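Ca(2+)/H(+) antiporter ChaA (Bacillus subtilis subsp. subtilis, PDB 4KJR) extrudes calcium across the cell membrane in exchange for external protons, working as a homotrimer and leaving sodium and potassium untransported. Local coordinates at residues A[36-41]-A[248-253]; A[86-91]-A[299-304]; A[106-111]-A[335-340]; A[113-118]-A[328-333]. The protein carries 2 engineered substitutions. One frame throughout, in Å; residues are numbered along the deposited sequence.

Interaction 1: residues A[36-41]-A[248-253]; sequences TIIALA and AIVGNA
Val250 meets Ile37 and Ile38 with its two methyl branches, and this apolar packing is the main part of the contact. CG1 of Val250 stands anti to its backbone N (chi1 166°), which sets it against the root of the Ile37 side chain, 3.4 Å from Ile37 CB. The same Val250 CG1 lies 3.6 Å from Ile37 CG2, the side chains crossing obliquely. The other branch, Val250 CG2, approaches Ile38 CG1 at 3.9 Å, and here the two side chains stand at about a right angle.

A second kind of contact sets a side chain against backbone. Ala41 CB rests 3.7 Å from Val250 O, and Gly251 O follows at 4.1 Å from the same Ala41 CB. No hydrogen bond joins the segments.

The segment axes run almost parallel, 9° apart. Their closest approach of 8.2 Å brings the branched side chains together and the Ala41 methyl against the Val250-Gly251 backbone. Ile38 CA lies 4.8 Å from Val250 CA. Around this seam, Ile37 also touches Ile220 and Val71, while Ala41 reaches Val71 and Ala254.

The arrangement is a buried transmembrane helix pair joining helix 26-53 to helix 239-256. A wider pi-type turn at 249-253 runs into the Gly-Asn-Ala-Ala-Glu sequence that Gly251 opens and Glu255 ends, a signature of the alpha-repeats of the CaCA exchanger fold.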
loop_
_atom_site.group_PDB
_atom_site.type_symbol
_atom_site.label_atom_id
_atom_site.label_comp_id
_atom_site.label_asym_id
_atom_site.label_seq_id
_atom_site.Cartn_x
_atom_site.Cartn_y
_atom_site.Cartn_z
ATOM N N THR A 36 -36.891 -5.526 -6.701
ATOM C CA THR A 36 -37.640 -4.345 -6.286
ATOM C C THR A 36 -36.741 -3.274 -5.668
ATOM O O THR A 36 -36.821 -2.095 -6.040
ATOM C CB THR A 36 -38.688 -4.699 -5.215
ATOM O OG1 THR A 36 -38.651 -6.105 -4.935
ATOM C CG2 THR A 36 -40.068 -4.278 -5.659
ATOM N N ILE A 37 -35.894 -3.694 -4.724
ATOM C CA ILE A 37 -35.130 -2.756 -3.905
ATOM C C ILE A 37 -34.168 -1.924 -4.741
ATOM O O ILE A 37 -34.025 -0.722 -4.502
ATOM C CB ILE A 37 -34.379 -3.423 -2.733
ATOM C CG1 ILE A 37 -35.218 -4.540 -2.103
ATOM C CG2 ILE A 37 -34.013 -2.377 -1.686
ATOM C CD1 ILE A 37 -34.547 -5.239 -0.936
ATOM N N ILE A 38 -33.524 -2.551 -5.726
ATOM C CA ILE A 38 -32.745 -1.790 -6.703
ATOM C C ILE A 38 -33.540 -0.536 -7.049
ATOM O O ILE A 38 -33.122 0.580 -6.726
ATOM C CB ILE A 38 -32.455 -2.595 -7.987
ATOM C CG1 ILE A 38 -31.569 -3.808 -7.676
ATOM C CG2 ILE A 38 -31.814 -1.703 -9.046
ATOM C CD1 ILE A 38 -31.671 -4.925 -8.691
ATOM N N ALA A 39 -34.708 -0.744 -7.661
ATOM C CA ALA A 39 -35.593 0.338 -8.093
ATOM C C ALA A 39 -36.002 1.243 -6.938
ATOM O O ALA A 39 -36.073 2.467 -7.092
ATOM C CB ALA A 39 -36.824 -0.231 -8.785
ATOM N N LEU A 40 -36.258 0.635 -5.781
ATOM C CA LEU A 40 -36.617 1.380 -4.577
ATOM C C LEU A 40 -35.482 2.285 -4.097
ATOM O O LEU A 40 -35.733 3.360 -3.562
ATOM C CB LEU A 40 -37.058 0.424 -3.467
ATOM C CG LEU A 40 -38.414 -0.263 -3.646
ATOM C CD1 LEU A 40 -38.571 -1.414 -2.668
ATOM C CD2 LEU A 40 -39.544 0.742 -3.476
ATOM N N ALA A 41 -34.244 1.839 -4.302
ATOM C CA ALA A 41 -33.054 2.616 -3.954
ATOM C C ALA A 41 -32.708 3.635 -5.039
ATOM O O ALA A 41 -32.120 4.680 -4.755
ATOM C CB ALA A 41 -31.873 1.692 -3.697
ATOM N N ALA A 248 -24.873 -5.419 -1.612
ATOM C CA ALA A 248 -24.307 -4.108 -1.881
ATOM C C ALA A 248 -24.818 -3.548 -3.205
ATOM O O ALA A 248 -25.207 -2.379 -3.275
ATOM C CB ALA A 248 -22.793 -4.178 -1.875
ATOM N N ILE A 249 -24.824 -4.382 -4.247
ATOM C CA ILE A 249 -25.332 -3.980 -5.565
ATOM C C ILE A 249 -26.650 -3.229 -5.393
ATOM O O ILE A 249 -26.815 -2.111 -5.886
ATOM C CB ILE A 249 -25.502 -5.201 -6.510
ATOM C CG1 ILE A 249 -24.351 -5.259 -7.522
ATOM C CG2 ILE A 249 -26.844 -5.170 -7.235
ATOM C CD1 ILE A 249 -24.076 -6.642 -8.084
ATOM N N VAL A 250 -27.551 -3.854 -4.642
ATOM C CA VAL A 250 -28.886 -3.346 -4.367
ATOM C C VAL A 250 -28.881 -2.052 -3.547
ATOM O O VAL A 250 -29.427 -1.033 -3.980
ATOM C CB VAL A 250 -29.701 -4.418 -3.613
ATOM C CG1 VAL A 250 -30.963 -3.823 -3.004
ATOM C CG2 VAL A 250 -30.018 -5.589 -4.533
ATOM N N GLY A 251 -28.263 -2.107 -2.368
ATOM C CA GLY A 251 -28.308 -1.009 -1.403
ATOM C C GLY A 251 -27.606 0.260 -1.850
ATOM O O GLY A 251 -28.216 1.329 -1.931
ATOM N N ASN A 252 -26.322 0.139 -2.155
ATOM C CA ASN A 252 -25.515 1.308 -2.437
ATOM C C ASN A 252 -25.441 1.689 -3.892
ATOM O O ASN A 252 -25.729 2.830 -4.239
ATOM C CB ASN A 252 -24.111 1.168 -1.853
ATOM C CG ASN A 252 -23.885 2.084 -0.669
ATOM O OD1 ASN A 252 -24.281 3.251 -0.676
ATOM N ND2 ASN A 252 -23.240 1.563 0.354
ATOM N N ALA A 253 -25.058 0.737 -4.738
ATOM C CA ALA A 253 -24.863 1.006 -6.164
ATOM C C ALA A 253 -26.103 1.627 -6.786
ATOM O O ALA A 253 -26.037 2.723 -7.338
ATOM C CB ALA A 253 -24.467 -0.260 -6.907
#

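Interaction 2: residues A[86-91]-A[299-304]; sequences GIVLAS and TSMPLV
Met301, a selenomethionine, is the first residue of segment 299-304 to touch helix 85-110, where it meets both Val88 and Leu89. Its chain bends at chi3, so that the terminal CE lies 3.7 Å from Val88 CG1. The selenium is equally close to that branch, with Met301 SE to Val88 CG1 at 3.7 Å. Toward Leu89 the relation differs: the side chains slide past each other in opposite directions, Met301 SE lying 3.7 Å from Leu89 CG.

Pro302 contributes backbone, its O standing 3.8 Å from Leu89 CD1, while its CB points away. Leu303 likewise turns its CB away and offers its CA, 4.1 Å from Leu89 CD2; its side chain packs on Met166 of helix 152-176. A bond from Val304 N to Pro302 O, 2.7 Å long, closes the inverse gamma turn centred on Leu303. Val304 ends the segment with CG2, 3.8 Å from Leu89 CD1. Its carbonyl also faces the Leu89 branch, Val304 O lying 3.7 Å from Leu89 CG. An alanine at Leu89 would remove CG and both methyls and would probably open a gap between the selenium of Met301 and Val304 CG2 and O.

The arrangement is an inverse gamma turn in the connection between helices 269-296 and 307-324, packed on the N-terminal part of helix 85-110 and joining the two halves of the exchanger.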
loop_
_atom_site.group_PDB
_atom_site.type_symbol
_atom_site.label_atom_id
_atom_site.label_comp_id
_atom_site.label_asym_id
_atom_site.label_seq_id
_atom_site.Cartn_x
_atom_site.Cartn_y
_atom_site.Cartn_z
ATOM N N GLY A 86 -21.892 -10.681 10.710
ATOM C CA GLY A 86 -21.081 -10.962 9.525
ATOM C C GLY A 86 -21.577 -10.293 8.254
ATOM O O GLY A 86 -20.815 -9.573 7.583
ATOM N N ILE A 87 -22.852 -10.522 7.929
ATOM C CA ILE A 87 -23.475 -9.902 6.750
ATOM C C ILE A 87 -23.331 -8.384 6.800
ATOM O O ILE A 87 -23.019 -7.751 5.790
ATOM C CB ILE A 87 -24.966 -10.265 6.599
ATOM C CG1 ILE A 87 -25.132 -11.685 6.047
ATOM C CG2 ILE A 87 -25.688 -9.254 5.707
ATOM C CD1 ILE A 87 -25.273 -11.779 4.540
ATOM N N VAL A 88 -23.552 -7.798 7.974
ATOM C CA VAL A 88 -23.360 -6.358 8.121
ATOM C C VAL A 88 -21.956 -5.982 7.652
ATOM O O VAL A 88 -21.809 -5.139 6.775
ATOM C CB VAL A 88 -23.589 -5.862 9.561
ATOM C CG1 VAL A 88 -23.722 -4.358 9.568
ATOM C CG2 VAL A 88 -24.835 -6.490 10.158
ATOM N N LEU A 89 -20.938 -6.640 8.212
ATOM C CA LEU A 89 -19.541 -6.345 7.883
ATOM C C LEU A 89 -19.203 -6.594 6.405
ATOM O O LEU A 89 -18.491 -5.806 5.789
ATOM C CB LEU A 89 -18.590 -7.116 8.807
ATOM C CG LEU A 89 -18.353 -6.595 10.231
ATOM C CD1 LEU A 89 -17.958 -7.717 11.184
ATOM C CD2 LEU A 89 -17.306 -5.495 10.249
ATOM N N ALA A 90 -19.732 -7.670 5.831
ATOM C CA ALA A 90 -19.548 -7.937 4.399
ATOM C C ALA A 90 -20.202 -6.865 3.502
ATOM O O ALA A 90 -19.702 -6.557 2.416
ATOM C CB ALA A 90 -20.068 -9.323 4.050
ATOM N N SER A 91 -21.307 -6.296 3.978
ATOM C CA SER A 91 -22.066 -5.299 3.225
ATOM C C SER A 91 -21.418 -3.918 3.227
ATOM O O SER A 91 -21.473 -3.203 2.222
ATOM C CB SER A 91 -23.503 -5.220 3.738
ATOM O OG SER A 91 -23.573 -5.621 5.096
ATOM N N THR A 299 -26.052 -8.532 20.724
ATOM C CA THR A 299 -24.934 -8.907 19.851
ATOM C C THR A 299 -24.072 -7.691 19.534
ATOM O O THR A 299 -24.574 -6.574 19.422
ATOM C CB THR A 299 -25.414 -9.550 18.537
ATOM O OG1 THR A 299 -25.819 -8.527 17.620
ATOM C CG2 THR A 299 -26.578 -10.501 18.798
ATOM N N SER A 300 -22.771 -7.911 19.395
ATOM C CA SER A 300 -21.861 -6.805 19.168
ATOM C C SER A 300 -20.912 -7.052 18.018
ATOM O O SER A 300 -20.268 -8.103 17.932
ATOM C CB SER A 300 -21.090 -6.475 20.439
ATOM O OG SER A 300 -21.975 -6.006 21.428
HETATM N N MSE A 301 -20.846 -6.070 17.129
HETATM C CA MSE A 301 -19.953 -6.139 15.998
HETATM C C MSE A 301 -18.841 -5.165 16.266
HETATM O O MSE A 301 -19.087 -3.967 16.387
HETATM C CB MSE A 301 -20.762 -5.848 14.729
HETATM C CG MSE A 301 -20.062 -4.929 13.732
HETATM SE SE MSE A 301 -21.097 -4.859 12.058
HETATM C CE MSE A 301 -21.310 -2.901 11.959
ATOM N N PRO A 302 -17.607 -5.673 16.431
ATOM C CA PRO A 302 -16.433 -4.826 16.254
ATOM C C PRO A 302 -16.086 -4.762 14.771
ATOM O O PRO A 302 -16.558 -5.597 13.995
ATOM C CB PRO A 302 -15.342 -5.565 17.023
ATOM C CG PRO A 302 -15.777 -6.982 17.034
ATOM C CD PRO A 302 -17.271 -6.967 17.049
ATOM N N LEU A 303 -15.284 -3.776 14.379
ATOM C CA LEU A 303 -14.897 -3.606 12.981
ATOM C C LEU A 303 -13.903 -4.682 12.529
ATOM O O LEU A 303 -12.729 -4.398 12.308
ATOM C CB LEU A 303 -14.307 -2.207 12.758
ATOM C CG LEU A 303 -15.231 -0.989 12.851
ATOM C CD1 LEU A 303 -14.414 0.279 13.079
ATOM C CD2 LEU A 303 -16.088 -0.867 11.600
ATOM N N VAL A 304 -14.375 -5.917 12.393
ATOM C CA VAL A 304 -13.505 -7.023 11.998
ATOM C C VAL A 304 -13.796 -7.503 10.582
ATOM O O VAL A 304 -14.925 -7.876 10.247
ATOM C CB VAL A 304 -13.537 -8.199 13.007
ATOM C CG1 VAL A 304 -13.374 -7.680 14.422
ATOM C CG2 VAL A 304 -14.811 -9.023 12.893
#

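Interaction 3: residues A[106-111]-A[335-340]; sequences LSFFVG and ATLLAA
Leu338 spreads its two methyls between Phe109 and Leu106. Its CG is anti to the carbonyl carbon, beside the backbone N (chi1 -73°), and the CB points toward the other helix. From there Leu338 CD1 lies 3.8 Å from Phe109 CB. The ring follows closely, Phe109 CG being 3.9 Å from the same methyl. The other branch, Leu338 CD2, meets Leu106 CD1 at 3.9 Å; Leu338 crosses each of these two side chains at about a right angle. Leu106 starts with its CB pointing away, but the far part of the chain returns to make this touch.

The Phe109 ring carries the contact onward. CG is anti to the backbone N (chi1 -177°), which brings it nearer to helix 333-350. Phe109 CD1 lies 3.7 Å from Ala335 N, an oblique approach that is neither over the face nor at the edge of the ring. Phe109 CE1 is 4.0 Å from Ala335 CB. Phe108 and Leu337 also meet at an angle, Phe108 CD1 to Leu337 CD1 at 4.2 Å. An alanine in place of Leu338 would remove CG and both methyls, and would be likely to leave Phe109 and Leu106 without their common apolar partner across the seam.

The segment axes cross at -139°, 8.6 Å apart at their closest. On helix 333-350, Ala335 packs also on Leu169, and Ala339 on Ile165, of a neighbouring subunit. All the side-chain pairs here are hydrocarbon, which is consistent with the two segments being held by close apolar packing, with no directed bond between them.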
loop_
_atom_site.group_PDB
_atom_site.type_symbol
_atom_site.label_atom_id
_atom_site.label_comp_id
_atom_site.label_asym_id
_atom_site.label_seq_id
_atom_site.Cartn_x
_atom_site.Cartn_y
_atom_site.Cartn_z
ATOM N N LEU A 106 -18.368 2.354 -14.011
ATOM C CA LEU A 106 -19.464 2.426 -14.972
ATOM C C LEU A 106 -19.599 3.843 -15.514
ATOM O O LEU A 106 -19.797 4.032 -16.712
ATOM C CB LEU A 106 -20.776 1.955 -14.336
ATOM C CG LEU A 106 -21.761 1.102 -15.146
ATOM C CD1 LEU A 106 -21.063 0.091 -16.048
ATOM C CD2 LEU A 106 -22.691 0.381 -14.181
ATOM N N SER A 107 -19.479 4.836 -14.636
ATOM C CA SER A 107 -19.496 6.235 -15.052
ATOM C C SER A 107 -18.382 6.540 -16.049
ATOM O O SER A 107 -18.662 6.986 -17.158
ATOM C CB SER A 107 -19.391 7.168 -13.850
ATOM O OG SER A 107 -20.549 7.084 -13.050
ATOM N N PHE A 108 -17.133 6.288 -15.657
ATOM C CA PHE A 108 -15.967 6.547 -16.512
ATOM C C PHE A 108 -16.101 5.855 -17.866
ATOM O O PHE A 108 -15.828 6.455 -18.903
ATOM C CB PHE A 108 -14.674 6.060 -15.843
ATOM C CG PHE A 108 -14.248 6.859 -14.639
ATOM C CD1 PHE A 108 -12.932 6.786 -14.191
ATOM C CD2 PHE A 108 -15.142 7.677 -13.948
ATOM C CE1 PHE A 108 -12.518 7.503 -13.078
ATOM C CE2 PHE A 108 -14.731 8.396 -12.837
ATOM C CZ PHE A 108 -13.418 8.310 -12.403
ATOM N N PHE A 109 -16.529 4.595 -17.846
ATOM C CA PHE A 109 -16.590 3.785 -19.053
ATOM C C PHE A 109 -17.697 4.206 -20.014
ATOM O O PHE A 109 -17.447 4.367 -21.210
ATOM C CB PHE A 109 -16.736 2.301 -18.715
ATOM C CG PHE A 109 -16.728 1.406 -19.923
ATOM C CD1 PHE A 109 -15.541 1.152 -20.602
ATOM C CD2 PHE A 109 -17.905 0.820 -20.383
ATOM C CE1 PHE A 109 -15.525 0.333 -21.718
ATOM C CE2 PHE A 109 -17.896 -0.006 -21.498
ATOM C CZ PHE A 109 -16.705 -0.250 -22.165
ATOM N N VAL A 110 -18.911 4.370 -19.490
ATOM C CA VAL A 110 -20.081 4.681 -20.309
ATOM C C VAL A 110 -19.868 6.018 -21.021
ATOM O O VAL A 110 -20.028 6.106 -22.238
ATOM C CB VAL A 110 -21.388 4.660 -19.477
ATOM C CG1 VAL A 110 -22.053 6.031 -19.419
ATOM C CG2 VAL A 110 -22.346 3.611 -20.017
ATOM N N GLY A 111 -19.465 7.036 -20.260
ATOM C CA GLY A 111 -19.155 8.349 -20.815
ATOM C C GLY A 111 -17.748 8.426 -21.368
ATOM O O GLY A 111 -17.053 9.426 -21.181
ATOM N N ALA A 335 -12.956 0.533 -18.031
ATOM C CA ALA A 335 -12.776 -0.883 -18.359
ATOM C C ALA A 335 -11.797 -1.548 -17.403
ATOM O O ALA A 335 -12.055 -2.648 -16.906
ATOM C CB ALA A 335 -12.316 -1.053 -19.800
ATOM N N THR A 336 -10.686 -0.864 -17.140
ATOM C CA THR A 336 -9.706 -1.320 -16.167
ATOM C C THR A 336 -10.413 -1.533 -14.834
ATOM O O THR A 336 -10.318 -2.606 -14.237
ATOM C CB THR A 336 -8.560 -0.307 -15.989
ATOM O OG1 THR A 336 -8.580 0.646 -17.057
ATOM C CG2 THR A 336 -7.225 -1.016 -15.992
ATOM N N LEU A 337 -11.165 -0.524 -14.399
ATOM C CA LEU A 337 -11.881 -0.588 -13.124
ATOM C C LEU A 337 -12.889 -1.728 -13.092
ATOM O O LEU A 337 -12.808 -2.587 -12.222
ATOM C CB LEU A 337 -12.565 0.744 -12.795
ATOM C CG LEU A 337 -11.724 1.983 -12.467
ATOM C CD1 LEU A 337 -12.640 3.153 -12.141
ATOM C CD2 LEU A 337 -10.756 1.738 -11.318
ATOM N N LEU A 338 -13.809 -1.749 -14.054
ATOM C CA LEU A 338 -14.877 -2.758 -14.100
ATOM C C LEU A 338 -14.331 -4.180 -14.049
ATOM O O LEU A 338 -14.901 -5.063 -13.391
ATOM C CB LEU A 338 -15.734 -2.568 -15.348
ATOM C CG LEU A 338 -16.666 -1.356 -15.308
ATOM C CD1 LEU A 338 -16.941 -0.867 -16.716
ATOM C CD2 LEU A 338 -17.966 -1.665 -14.578
ATOM N N ALA A 339 -13.213 -4.375 -14.749
ATOM C CA ALA A 339 -12.480 -5.628 -14.747
ATOM C C ALA A 339 -12.070 -5.972 -13.323
ATOM O O ALA A 339 -12.386 -7.057 -12.828
ATOM C CB ALA A 339 -11.258 -5.519 -15.643
ATOM N N ALA A 340 -11.394 -5.037 -12.658
ATOM C CA ALA A 340 -10.911 -5.274 -11.301
ATOM C C ALA A 340 -12.057 -5.672 -10.385
ATOM O O ALA A 340 -11.947 -6.648 -9.640
ATOM C CB ALA A 340 -10.183 -4.057 -10.760
#

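Interaction 4: residues A[113-118]-A[328-333]; sequences LKYARQ and DSNWFE. Engineered in segment 113-118: Ala116 (natural residue Lys).
Tyr115 has the side-chain oxygen of Asn330 on one face of its ring: OD1 lies 3.9 Å above the plane, over the centre. Ring and amide planes are 64° apart. Tyr115 also runs side by side with Trp331, both pointing the same way, and its CE1 is 4.2 Å from Trp331 CB. Within segment 328-333, Phe332 CB sits 3.6 Å over the centre of one indole face, while Asn330 ND2 lies in plane at the edge of the Phe332 ring. The Trp331 ring also meets Phe176 of a neighbouring subunit, the planes at about 45°.

Asp328 CG is anti to the backbone N (chi1 -163°), which brings it nearer to segment 113-118. Asp328 OD2 lies 3.3 Å from Ala116 O; both are acceptors, so the approach is not a hydrogen bond and would probably be mildly unfavourable. Ala116 is engineered, replacing lysine, and touches a crystal neighbour, as does Arg117, so the loop's conformation may partly reflect the crystal. Arg117 NH2 stands 4.6 Å from Asp328 OD2, opposite charges not in contact, and has a long, weak ion pair with Glu119. Ser329 OG donates to Asp328 O at 2.9 Å, on a lone pair.

No hydrogen bond or salt bridge spans the segments, which implies a surface meeting of loops resting on van der Waals packing, to which Arg117 and Asp328 would probably add a weak attraction.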
loop_
_atom_site.group_PDB
_atom_site.type_symbol
_atom_site.label_atom_id
_atom_site.label_comp_id
_atom_site.label_asym_id
_atom_site.label_seq_id
_atom_site.Cartn_x
_atom_site.Cartn_y
_atom_site.Cartn_z
ATOM N N LEU A 113 -17.318 8.133 -24.605
ATOM C CA LEU A 113 -17.621 8.479 -26.001
ATOM C C LEU A 113 -16.521 9.341 -26.634
ATOM O O LEU A 113 -16.028 9.035 -27.724
ATOM C CB LEU A 113 -18.990 9.180 -26.098
ATOM C CG LEU A 113 -19.399 10.221 -25.039
ATOM C CD1 LEU A 113 -18.834 11.610 -25.323
ATOM C CD2 LEU A 113 -20.911 10.280 -24.880
ATOM N N LYS A 114 -16.151 10.412 -25.931
ATOM C CA LYS A 114 -15.058 11.305 -26.309
ATOM C C LYS A 114 -14.395 11.810 -25.033
ATOM O O LYS A 114 -15.089 12.183 -24.083
ATOM C CB LYS A 114 -15.570 12.487 -27.143
ATOM C CG LYS A 114 -15.896 12.144 -28.590
ATOM C CD LYS A 114 -16.132 13.388 -29.427
ATOM C CE LYS A 114 -16.421 13.020 -30.872
ATOM N NZ LYS A 114 -16.410 14.210 -31.767
ATOM N N TYR A 115 -13.062 11.819 -25.018
ATOM C CA TYR A 115 -12.281 12.197 -23.831
ATOM C C TYR A 115 -12.377 13.699 -23.557
ATOM O O TYR A 115 -12.418 14.501 -24.494
ATOM C CB TYR A 115 -10.814 11.778 -23.990
ATOM C CG TYR A 115 -10.578 10.626 -24.954
ATOM C CD1 TYR A 115 -11.358 9.468 -24.906
ATOM C CD2 TYR A 115 -9.560 10.692 -25.909
ATOM C CE1 TYR A 115 -11.139 8.418 -25.786
ATOM C CE2 TYR A 115 -9.332 9.644 -26.791
ATOM C CZ TYR A 115 -10.122 8.511 -26.725
ATOM O OH TYR A 115 -9.897 7.469 -27.598
ATOM N N ALA A 116 -12.401 14.073 -22.277
ATOM C CA ALA A 116 -12.745 15.446 -21.885
ATOM C C ALA A 116 -11.632 16.220 -21.168
ATOM O O ALA A 116 -11.736 16.512 -19.973
ATOM C CB ALA A 116 -14.025 15.447 -21.056
ATOM N N ARG A 117 -10.591 16.582 -21.919
ATOM C CA ARG A 117 -9.435 17.333 -21.398
ATOM C C ARG A 117 -8.733 16.598 -20.244
ATOM O O ARG A 117 -8.547 15.381 -20.306
ATOM C CB ARG A 117 -9.817 18.767 -20.986
ATOM C CG ARG A 117 -10.682 19.547 -21.973
ATOM C CD ARG A 117 -12.166 19.494 -21.621
ATOM N NE ARG A 117 -12.408 19.539 -20.177
ATOM C CZ ARG A 117 -13.549 19.921 -19.604
ATOM N NH1 ARG A 117 -14.578 20.318 -20.343
ATOM N NH2 ARG A 117 -13.655 19.920 -18.281
ATOM N N GLN A 118 -8.328 17.344 -19.214
ATOM C CA GLN A 118 -7.690 16.778 -18.017
ATOM C C GLN A 118 -8.158 17.493 -16.741
ATOM O O GLN A 118 -7.675 18.581 -16.415
ATOM C CB GLN A 118 -6.158 16.835 -18.118
ATOM C CG GLN A 118 -5.534 15.961 -19.198
ATOM C CD GLN A 118 -5.234 16.718 -20.482
ATOM O OE1 GLN A 118 -6.103 17.374 -21.057
ATOM N NE2 GLN A 118 -3.993 16.622 -20.942
ATOM N N ASP A 328 -8.731 13.265 -17.251
ATOM C CA ASP A 328 -10.051 13.323 -16.612
ATOM C C ASP A 328 -10.689 11.932 -16.593
ATOM O O ASP A 328 -11.225 11.500 -15.569
ATOM C CB ASP A 328 -10.955 14.327 -17.347
ATOM C CG ASP A 328 -12.181 14.747 -16.533
ATOM O OD1 ASP A 328 -12.333 14.324 -15.366
ATOM O OD2 ASP A 328 -13.001 15.519 -17.068
ATOM N N SER A 329 -10.614 11.251 -17.737
ATOM C CA SER A 329 -11.009 9.848 -17.898
ATOM C C SER A 329 -10.623 9.358 -19.281
ATOM O O SER A 329 -10.362 10.151 -20.184
ATOM C CB SER A 329 -12.513 9.651 -17.690
ATOM O OG SER A 329 -12.786 9.215 -16.370
ATOM N N ASN A 330 -10.592 8.042 -19.437
ATOM C CA ASN A 330 -10.317 7.418 -20.719
ATOM C C ASN A 330 -11.417 6.415 -21.048
ATOM O O ASN A 330 -12.178 6.014 -20.169
ATOM C CB ASN A 330 -8.946 6.735 -20.687
ATOM C CG ASN A 330 -8.228 6.798 -22.023
ATOM O OD1 ASN A 330 -8.511 7.656 -22.858
ATOM N ND2 ASN A 330 -7.279 5.892 -22.226
ATOM N N TRP A 331 -11.507 6.017 -22.314
ATOM C CA TRP A 331 -12.501 5.028 -22.743
ATOM C C TRP A 331 -12.390 3.755 -21.946
ATOM O O TRP A 331 -13.399 3.104 -21.664
ATOM C CB TRP A 331 -12.381 4.748 -24.243
ATOM C CG TRP A 331 -11.210 3.866 -24.623
ATOM C CD1 TRP A 331 -9.877 4.243 -24.803
ATOM C CD2 TRP A 331 -11.232 2.417 -24.876
ATOM N NE1 TRP A 331 -9.102 3.161 -25.140
ATOM C CE2 TRP A 331 -9.850 2.035 -25.201
ATOM C CE3 TRP A 331 -12.220 1.434 -24.864
ATOM C CZ2 TRP A 331 -9.500 0.725 -25.500
ATOM C CZ3 TRP A 331 -11.852 0.116 -25.166
ATOM C CH2 TRP A 331 -10.526 -0.226 -25.478
ATOM N N PHE A 332 -11.159 3.402 -21.571
ATOM C CA PHE A 332 -10.903 2.187 -20.806
ATOM C C PHE A 332 -10.385 2.482 -19.396
ATOM O O PHE A 332 -9.937 1.583 -18.686
ATOM C CB PHE A 332 -9.971 1.243 -21.580
ATOM C CG PHE A 332 -8.511 1.435 -21.286
ATOM C CD1 PHE A 332 -7.763 0.394 -20.747
ATOM C CD2 PHE A 332 -7.882 2.647 -21.548
ATOM C CE1 PHE A 332 -6.415 0.555 -20.473
ATOM C CE2 PHE A 332 -6.534 2.815 -21.273
ATOM C CZ PHE A 332 -5.799 1.767 -20.736
ATOM N N GLU A 333 -10.463 3.750 -18.994
ATOM C CA GLU A 333 -10.261 4.129 -17.601
ATOM C C GLU A 333 -11.247 3.334 -16.760
ATOM O O GLU A 333 -10.918 2.870 -15.669
ATOM C CB GLU A 333 -10.537 5.619 -17.420
ATOM C CG GLU A 333 -9.624 6.332 -16.437
ATOM C CD GLU A 333 -8.307 6.751 -17.062
ATOM O OE1 GLU A 333 -7.465 5.867 -17.323
ATOM O OE2 GLU A 333 -8.111 7.963 -17.284
#

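Overall arrangement
Interactions 1 and 2 are buried, interaction 3 is partly buried and interaction 4 lies at the surface, their centres about 9, 14, 18 and 25 Å from the centre of the chain. Each joins the N-terminal half of the chain to the C-terminal half. Interactions 2 and 3 share helix 85-110 but lie on opposite sides of the chain's centre, about 29 Å apart between centres. Interactions 3 and 4 touch, with centres about 11 Å apart, and both reach a neighbouring subunit. The chemistry changes with place: aliphatic and selenomethionine side chains against backbone inside, phenylalanine rings among leucines farther out, and finally aromatic, amide and charged groups at the loops.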